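Local coordinates for ParB domain protein nuclease (Sulfolobus solfataricus, PDB 5K5D) that probably acts as the ParB component of an archaeal DNA segregation system, and may have nuclease activity, at residues B[203-206]-B[207-210]; B[82-86]-B[87-91]. The protein carries 4 engineered substitutions. All coordinates share one frame; numbering follows the deposited sequence.

Overall arrangement
Contacts 1 and 2 are both local, within single runs of chain, and lie on opposite sides of the chain's centre. Their own centres are 30 Å apart and their nearest atoms about 18 Å apart, so they do not touch. Contact 2 comes first in sequence, in the ParB-like N-terminal region, where strand 76-82 gives way to helix 90-99. Contact 1 lies far later, within helix 203-210 of the helical part of the chain. The long helix 109-128 relates them: Leu206, Val209 and Thr210 of contact 1 rest on residues Leu113 to Gln117, whereas Asp91 of contact 2 meets Ile123 and Met126 nearer its other end.

Contact 1 (B[203-206]-B[207-210]); sequences PWLL and KYVT
Trp204 and Tyr208, one helical turn apart, meet edge first: Tyr208 CE1 lies near the indole plane, 4.3 Å from Trp204 CE3, so the rings adjoin without stacking. A first torsion of 58° places CG of Trp204 between its backbone N and carbonyl carbon, and Leu205 CB sits over one face of the indole, offset toward the rim. Tyr208 also passes close to the backbone, with CD1 3.4 Å from Trp204 O, approached obliquely, while Leu205 O lies at the phenol edge in the ring plane. Leu205 runs at about a right angle to the tyrosine, and its CD2 branch reaches CD1 of Tyr208 at 4.2 Å. The phenol OH is satisfied beyond the helix by Asp246.

A second side of the helix carries Leu206, whose CD2 branch lies obliquely beside Val209, 4.0 Å from CB, and also approaches Thr210 OG1. Lys207 runs outward past Pro203, its CG 3.5 Å from Pro203 O.

The backbone bonds are mixed in span. Lys207 N to Pro203 O (3.1 Å) and Thr210 N to Leu206 O (3.0 Å) are alpha-helical, whereas Tyr208 N binds Leu205 O from above the carbonyl plane, three residues back, and Val209 N adds a weak bond to Leu206 O. Helix 242-250 covers the aromatic side and helix 109-128 the Leu206, Val209 and Thr210 side. The arrangement is that of a short helix with mixed alpha and 3-10 hydrogen bonding, starting at Pro203 and packed between these two helices and helix 189-201, which meets both leucines.

Contact 2 (B[82-86]-B[87-91]); sequences YDFDS and QQERD
An Asx turn begins at Asp85, overlapping a turn closed by backbone bonds to Asp85 O, and leads into helix 90-99. The carboxylate folds forward along the chain, and Asp85 OD1 accepts the N-H of Gln87, with Gln87 N 2.9 Å away on the anti side and 22° out of the carboxylate plane. A first torsion of -169° sets CG beside the carbonyl carbon, which brings the acid to the start of the turn. Asp85 O is gripped by two further N-H groups: Glu89 N comes nearly head-on at 2.7 Å, with a straight N-H...O angle of 174°, and Gln88 N arrives at 2.9 Å from above the carbonyl plane. The N-H groups of Gln87, Gln88 and Glu89 thus all bond to Asp85. Gln88 crosses the acid at a slant, but NE2 remains 3.5 Å from Asp85 OD2, with amide and carboxylate almost perpendicular.

Glu89 lies across Phe84, its OE1 3.4 Å from the ring-bearing CB of Phe84 and its carboxylate standing nearly upright to the phenyl plane. The other oxygen, OE2, forms a salt bridge with Lys92. Bends in the Arg90 chain carry CD past Ser86 O, at 3.0 Å, and send the guanidinium out to salt bridges with Glu24 and Asp22. Ser86 OG bonds to Asp54. Around the turn, Phe84 packs against Lys92 and Leu96 of helix 90-99, helix 23-26 meets Ser86 and Arg90 through Phe25, and the chain enters from strand 76-82 of the mixed sheet.

Contact 1 (B[203-206]-B[207-210])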
ATOM      1  N   PRO B 203      -8.680  -6.069  -9.808  1.00 42.02           N
ATOM      2  CA  PRO B 203      -8.445  -5.930  -8.364  1.00 42.48           C
ATOM      3  C   PRO B 203      -8.233  -7.274  -7.665  1.00 46.65           C
ATOM      4  O   PRO B 203      -7.358  -7.393  -6.804  1.00 46.14           O
ATOM      5  CB  PRO B 203      -9.743  -5.288  -7.863  1.00 40.76           C
ATOM      6  CG  PRO B 203     -10.318  -4.609  -9.047  1.00 37.70           C
ATOM      7  CD  PRO B 203      -9.948  -5.448 -10.225  1.00 37.21           C
ATOM      8  N   TRP B 204      -9.041  -8.266  -8.032  1.00 38.98           N
ATOM      9  CA  TRP B 204      -8.959  -9.603  -7.456  1.00 38.43           C
ATOM     10  C   TRP B 204      -7.592 -10.219  -7.709  1.00 39.55           C
ATOM     11  O   TRP B 204      -7.139 -11.087  -6.959  1.00 41.51           O
ATOM     12  CB  TRP B 204     -10.027 -10.504  -8.073  1.00 37.31           C
ATOM     13  CG  TRP B 204      -9.898 -10.595  -9.566  1.00 39.43           C
ATOM     14  CD1 TRP B 204     -10.431  -9.742 -10.488  1.00 37.51           C
ATOM     15  CD2 TRP B 204      -9.173 -11.581 -10.310  1.00 35.68           C
ATOM     16  NE1 TRP B 204     -10.089 -10.140 -11.756  1.00 38.26           N
ATOM     17  CE2 TRP B 204      -9.313 -11.268 -11.673  1.00 38.70           C
ATOM     18  CE3 TRP B 204      -8.423 -12.705  -9.949  1.00 34.87           C
ATOM     19  CZ2 TRP B 204      -8.735 -12.031 -12.680  1.00 39.02           C
ATOM     20  CZ3 TRP B 204      -7.847 -13.460 -10.949  1.00 41.92           C
ATOM     21  CH2 TRP B 204      -8.006 -13.122 -12.298  1.00 40.17           C
ATOM     22  N   LEU B 205      -6.947  -9.778  -8.783  1.00 33.10           N
ATOM     23  CA  LEU B 205      -5.634 -10.292  -9.149  1.00 41.99           C
ATOM     24  C   LEU B 205      -4.538  -9.576  -8.365  1.00 41.95           C
ATOM     25  O   LEU B 205      -3.549 -10.188  -7.956  1.00 37.40           O
ATOM     26  CB  LEU B 205      -5.408 -10.143 -10.656  1.00 42.46           C
ATOM     27  CG  LEU B 205      -4.240 -10.883 -11.310  1.00 41.48           C
ATOM     28  CD1 LEU B 205      -2.936 -10.133 -11.108  1.00 44.29           C
ATOM     29  CD2 LEU B 205      -4.148 -12.312 -10.789  1.00 38.57           C
ATOM     30  N   LEU B 206      -4.719  -8.277  -8.147  1.00 41.66           N
ATOM     31  CA  LEU B 206      -3.749  -7.497  -7.384  1.00 42.16           C
ATOM     32  C   LEU B 206      -3.677  -8.000  -5.944  1.00 37.52           C
ATOM     33  O   LEU B 206      -2.601  -8.048  -5.350  1.00 34.01           O
ATOM     34  CB  LEU B 206      -4.113  -6.011  -7.401  1.00 38.88           C
ATOM     35  CG  LEU B 206      -2.969  -5.001  -7.552  1.00 36.60           C
ATOM     36  CD1 LEU B 206      -3.407  -3.636  -7.054  1.00 29.95           C
ATOM     37  CD2 LEU B 206      -1.708  -5.449  -6.824  1.00 36.40           C
ATOM     38  N   LYS B 207      -4.829  -8.384  -5.399  1.00 36.25           N
ATOM     39  CA  LYS B 207      -4.915  -8.867  -4.021  1.00 44.51           C
ATOM     40  C   LYS B 207      -3.934 -10.003  -3.733  1.00 48.45           C
ATOM     41  O   LYS B 207      -3.518 -10.184  -2.591  1.00 49.52           O
ATOM     42  CB  LYS B 207      -6.342  -9.324  -3.686  1.00 47.02           C
ATOM     43  CG  LYS B 207      -7.323  -8.204  -3.359  1.00 53.41           C
ATOM     44  CD  LYS B 207      -8.578  -8.771  -2.697  1.00 61.01           C
ATOM     45  CE  LYS B 207      -9.629  -7.704  -2.425  1.00 66.87           C
ATOM     46  NZ  LYS B 207     -10.237  -7.193  -3.683  1.00 73.45           N
ATOM     47  N   TYR B 208      -3.582 -10.771  -4.761  1.00 42.89           N
ATOM     48  CA  TYR B 208      -2.630 -11.868  -4.605  1.00 42.21           C
ATOM     49  C   TYR B 208      -1.230 -11.335  -4.326  1.00 39.22           C
ATOM     50  O   TYR B 208      -0.462 -11.935  -3.573  1.00 43.33           O
ATOM     51  CB  TYR B 208      -2.615 -12.764  -5.847  1.00 41.85           C
ATOM     52  CG  TYR B 208      -3.779 -13.731  -5.940  1.00 30.25           C
ATOM     53  CD1 TYR B 208      -4.786 -13.549  -6.877  1.00 28.39           C
ATOM     54  CD2 TYR B 208      -3.865 -14.825  -5.091  1.00 28.95           C
ATOM     55  CE1 TYR B 208      -5.847 -14.431  -6.966  1.00 24.37           C
ATOM     56  CE2 TYR B 208      -4.924 -15.712  -5.170  1.00 28.55           C
ATOM     57  CZ  TYR B 208      -5.908 -15.512  -6.112  1.00 28.84           C
ATOM     58  OH  TYR B 208      -6.961 -16.393  -6.194  1.00 33.86           O
ATOM     59  N   VAL B 209      -0.906 -10.203  -4.942  1.00 36.63           N
ATOM     60  CA  VAL B 209       0.369  -9.532  -4.713  1.00 39.59           C
ATOM     61  C   VAL B 209       0.371  -8.831  -3.361  1.00 37.56           C
ATOM     62  O   VAL B 209       1.413  -8.663  -2.728  1.00 30.59           O
ATOM     63  CB  VAL B 209       0.638  -8.464  -5.787  1.00 33.72           C
ATOM     64  CG1 VAL B 209       1.937  -7.735  -5.489  1.00 29.45           C
ATOM     65  CG2 VAL B 209       0.671  -9.088  -7.171  1.00 37.23           C
ATOM     66  N   THR B 210      -0.815  -8.419  -2.931  1.00 37.23           N
ATOM     67  CA  THR B 210      -0.978  -7.638  -1.714  1.00 41.86           C
ATOM     68  C   THR B 210      -1.137  -8.537  -0.497  1.00 45.18           C
ATOM     69  O   THR B 210      -0.669  -8.211   0.592  1.00 49.91           O
ATOM     70  CB  THR B 210      -2.200  -6.712  -1.827  1.00 43.64           C
ATOM     71  OG1 THR B 210      -1.882  -5.624  -2.702  1.00 42.24           O
ATOM     72  CG2 THR B 210      -2.585  -6.161  -0.466  1.00 59.64           C
TER

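Contact 2 (B[82-86]-B[87-91])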
ATOM      1  N   TYR B  82       3.563  18.241  13.542  1.00 39.22           N
ATOM      2  CA  TYR B  82       3.237  18.950  12.319  1.00 39.13           C
ATOM      3  C   TYR B  82       2.038  19.857  12.541  1.00 43.12           C
ATOM      4  O   TYR B  82       1.159  19.553  13.347  1.00 46.18           O
ATOM      5  CB  TYR B  82       2.947  17.960  11.195  1.00 37.74           C
ATOM      6  CG  TYR B  82       4.191  17.355  10.614  1.00 38.16           C
ATOM      7  CD1 TYR B  82       4.921  16.405  11.319  1.00 43.52           C
ATOM      8  CD2 TYR B  82       4.645  17.734   9.360  1.00 40.65           C
ATOM      9  CE1 TYR B  82       6.073  15.851  10.786  1.00 41.84           C
ATOM     10  CE2 TYR B  82       5.795  17.186   8.821  1.00 39.49           C
ATOM     11  CZ  TYR B  82       6.503  16.249   9.538  1.00 35.36           C
ATOM     12  OH  TYR B  82       7.643  15.709   9.001  1.00 34.29           O
ATOM     13  N   ASP B  83       2.006  20.969  11.815  1.00 36.42           N
ATOM     14  CA  ASP B  83       0.983  21.977  12.027  1.00 38.54           C
ATOM     15  C   ASP B  83      -0.253  21.745  11.168  1.00 40.63           C
ATOM     16  O   ASP B  83      -0.629  22.585  10.358  1.00 49.79           O
ATOM     17  CB  ASP B  83       1.547  23.369  11.763  1.00 40.79           C
ATOM     18  CG  ASP B  83       0.551  24.460  12.073  1.00 47.44           C
ATOM     19  OD1 ASP B  83      -0.209  24.296  13.049  1.00 51.72           O
ATOM     20  OD2 ASP B  83       0.520  25.470  11.338  1.00 49.76           O
ATOM     21  N   PHE B  84      -0.883  20.597  11.352  1.00 45.97           N
ATOM     22  CA  PHE B  84      -2.126  20.312  10.654  1.00 48.30           C
ATOM     23  C   PHE B  84      -2.952  19.324  11.460  1.00 40.11           C
ATOM     24  O   PHE B  84      -2.418  18.581  12.282  1.00 30.54           O
ATOM     25  CB  PHE B  84      -1.858  19.771   9.249  1.00 45.86           C
ATOM     26  CG  PHE B  84      -1.436  18.330   9.221  1.00 44.31           C
ATOM     27  CD1 PHE B  84      -0.099  17.981   9.335  1.00 39.55           C
ATOM     28  CD2 PHE B  84      -2.375  17.325   9.069  1.00 45.79           C
ATOM     29  CE1 PHE B  84       0.292  16.659   9.304  1.00 34.57           C
ATOM     30  CE2 PHE B  84      -1.990  15.999   9.036  1.00 42.69           C
ATOM     31  CZ  PHE B  84      -0.653  15.668   9.155  1.00 40.02           C
ATOM     32  N   ASP B  85      -4.258  19.339  11.234  1.00 40.87           N
ATOM     33  CA  ASP B  85      -5.170  18.448  11.929  1.00 48.10           C
ATOM     34  C   ASP B  85      -5.404  17.222  11.059  1.00 51.06           C
ATOM     35  O   ASP B  85      -6.051  17.306  10.016  1.00 49.92           O
ATOM     36  CB  ASP B  85      -6.489  19.169  12.211  1.00 51.62           C
ATOM     37  CG  ASP B  85      -7.380  18.408  13.164  1.00 60.07           C
ATOM     38  OD1 ASP B  85      -7.363  17.160  13.134  1.00 62.88           O
ATOM     39  OD2 ASP B  85      -8.099  19.064  13.949  1.00 65.51           O
ATOM     40  N   SER B  86      -4.861  16.086  11.488  1.00 49.34           N
ATOM     41  CA  SER B  86      -4.955  14.850  10.719  1.00 47.93           C
ATOM     42  C   SER B  86      -6.400  14.400  10.549  1.00 48.20           C
ATOM     43  O   SER B  86      -6.718  13.659   9.620  1.00 45.40           O
ATOM     44  CB  SER B  86      -4.155  13.736  11.392  1.00 42.41           C
ATOM     45  OG  SER B  86      -4.768  13.339  12.607  1.00 46.22           O
ATOM     46  N   GLN B  87      -7.269  14.846  11.452  1.00 44.70           N
ATOM     47  CA  GLN B  87      -8.681  14.472  11.398  1.00 57.75           C
ATOM     48  C   GLN B  87      -9.439  15.279  10.352  1.00 57.15           C
ATOM     49  O   GLN B  87     -10.576  14.955  10.014  1.00 56.49           O
ATOM     50  CB  GLN B  87      -9.343  14.622  12.770  1.00 65.57           C
ATOM     51  CG  GLN B  87      -8.799  13.673  13.829  1.00 75.22           C
ATOM     52  CD  GLN B  87      -9.024  12.209  13.482  1.00 82.55           C
ATOM     53  OE1 GLN B  87      -8.074  11.426  13.398  1.00 83.20           O
ATOM     54  NE2 GLN B  87     -10.285  11.831  13.284  1.00 82.08           N
ATOM     55  N   GLN B  88      -8.803  16.328   9.842  1.00 55.20           N
ATOM     56  CA  GLN B  88      -9.404  17.148   8.799  1.00 57.22           C
ATOM     57  C   GLN B  88      -8.603  17.076   7.504  1.00 59.01           C
ATOM     58  O   GLN B  88      -9.174  16.997   6.416  1.00 63.00           O
ATOM     59  CB  GLN B  88      -9.547  18.597   9.263  1.00 62.87           C
ATOM     60  CG  GLN B  88     -10.527  18.778  10.413  1.00 71.88           C
ATOM     61  CD  GLN B  88     -10.832  20.235  10.692  1.00 82.20           C
ATOM     62  OE1 GLN B  88     -11.647  20.853  10.006  1.00 85.80           O
ATOM     63  NE2 GLN B  88     -10.175  20.795  11.702  1.00 84.83           N
ATOM     64  N   GLU B  89      -7.280  17.098   7.625  1.00 56.32           N
ATOM     65  CA  GLU B  89      -6.404  16.964   6.466  1.00 56.98           C
ATOM     66  C   GLU B  89      -5.740  15.583   6.421  1.00 51.33           C
ATOM     67  O   GLU B  89      -4.517  15.479   6.344  1.00 52.61           O
ATOM     68  CB  GLU B  89      -5.340  18.067   6.463  1.00 58.25           C
ATOM     69  CG  GLU B  89      -5.878  19.459   6.150  1.00 61.77           C
ATOM     70  CD  GLU B  89      -4.865  20.559   6.448  1.00 65.10           C
ATOM     71  OE1 GLU B  89      -4.676  20.896   7.634  1.00 68.24           O
ATOM     72  OE2 GLU B  89      -4.257  21.090   5.496  1.00 67.29           O
ATOM     73  N   ARG B  90      -6.552  14.531   6.468  1.00 40.28           N
ATOM     74  CA  ARG B  90      -6.042  13.166   6.391  1.00 37.50           C
ATOM     75  C   ARG B  90      -4.978  13.005   5.313  1.00 43.70           C
ATOM     76  O   ARG B  90      -3.954  12.358   5.533  1.00 45.39           O
ATOM     77  CB  ARG B  90      -7.179  12.184   6.123  1.00 35.80           C
ATOM     78  CG  ARG B  90      -8.148  12.022   7.274  1.00 48.25           C
ATOM     79  CD  ARG B  90      -7.605  11.120   8.373  1.00 54.19           C
ATOM     80  NE  ARG B  90      -8.224   9.801   8.335  1.00 55.74           N
ATOM     81  CZ  ARG B  90      -8.147   8.923   9.327  1.00 60.74           C
ATOM     82  NH1 ARG B  90      -7.483   9.239  10.430  1.00 59.28           N
ATOM     83  NH2 ARG B  90      -8.738   7.738   9.224  1.00 62.23           N
ATOM     84  N   ASP B  91      -5.234  13.581   4.144  1.00 43.49           N
ATOM     85  CA  ASP B  91      -4.326  13.436   3.014  1.00 46.71           C
ATOM     86  C   ASP B  91      -2.884  13.706   3.422  1.00 41.81           C
ATOM     87  O   ASP B  91      -1.960  13.057   2.925  1.00 43.75           O
ATOM     88  CB  ASP B  91      -4.745  14.326   1.833  1.00 56.57           C
ATOM     89  CG  ASP B  91      -4.887  15.789   2.215  1.00 65.44           C
ATOM     90  OD1 ASP B  91      -5.560  16.082   3.226  1.00 70.14           O
ATOM     91  OD2 ASP B  91      -4.328  16.654   1.502  1.00 66.71           O
TER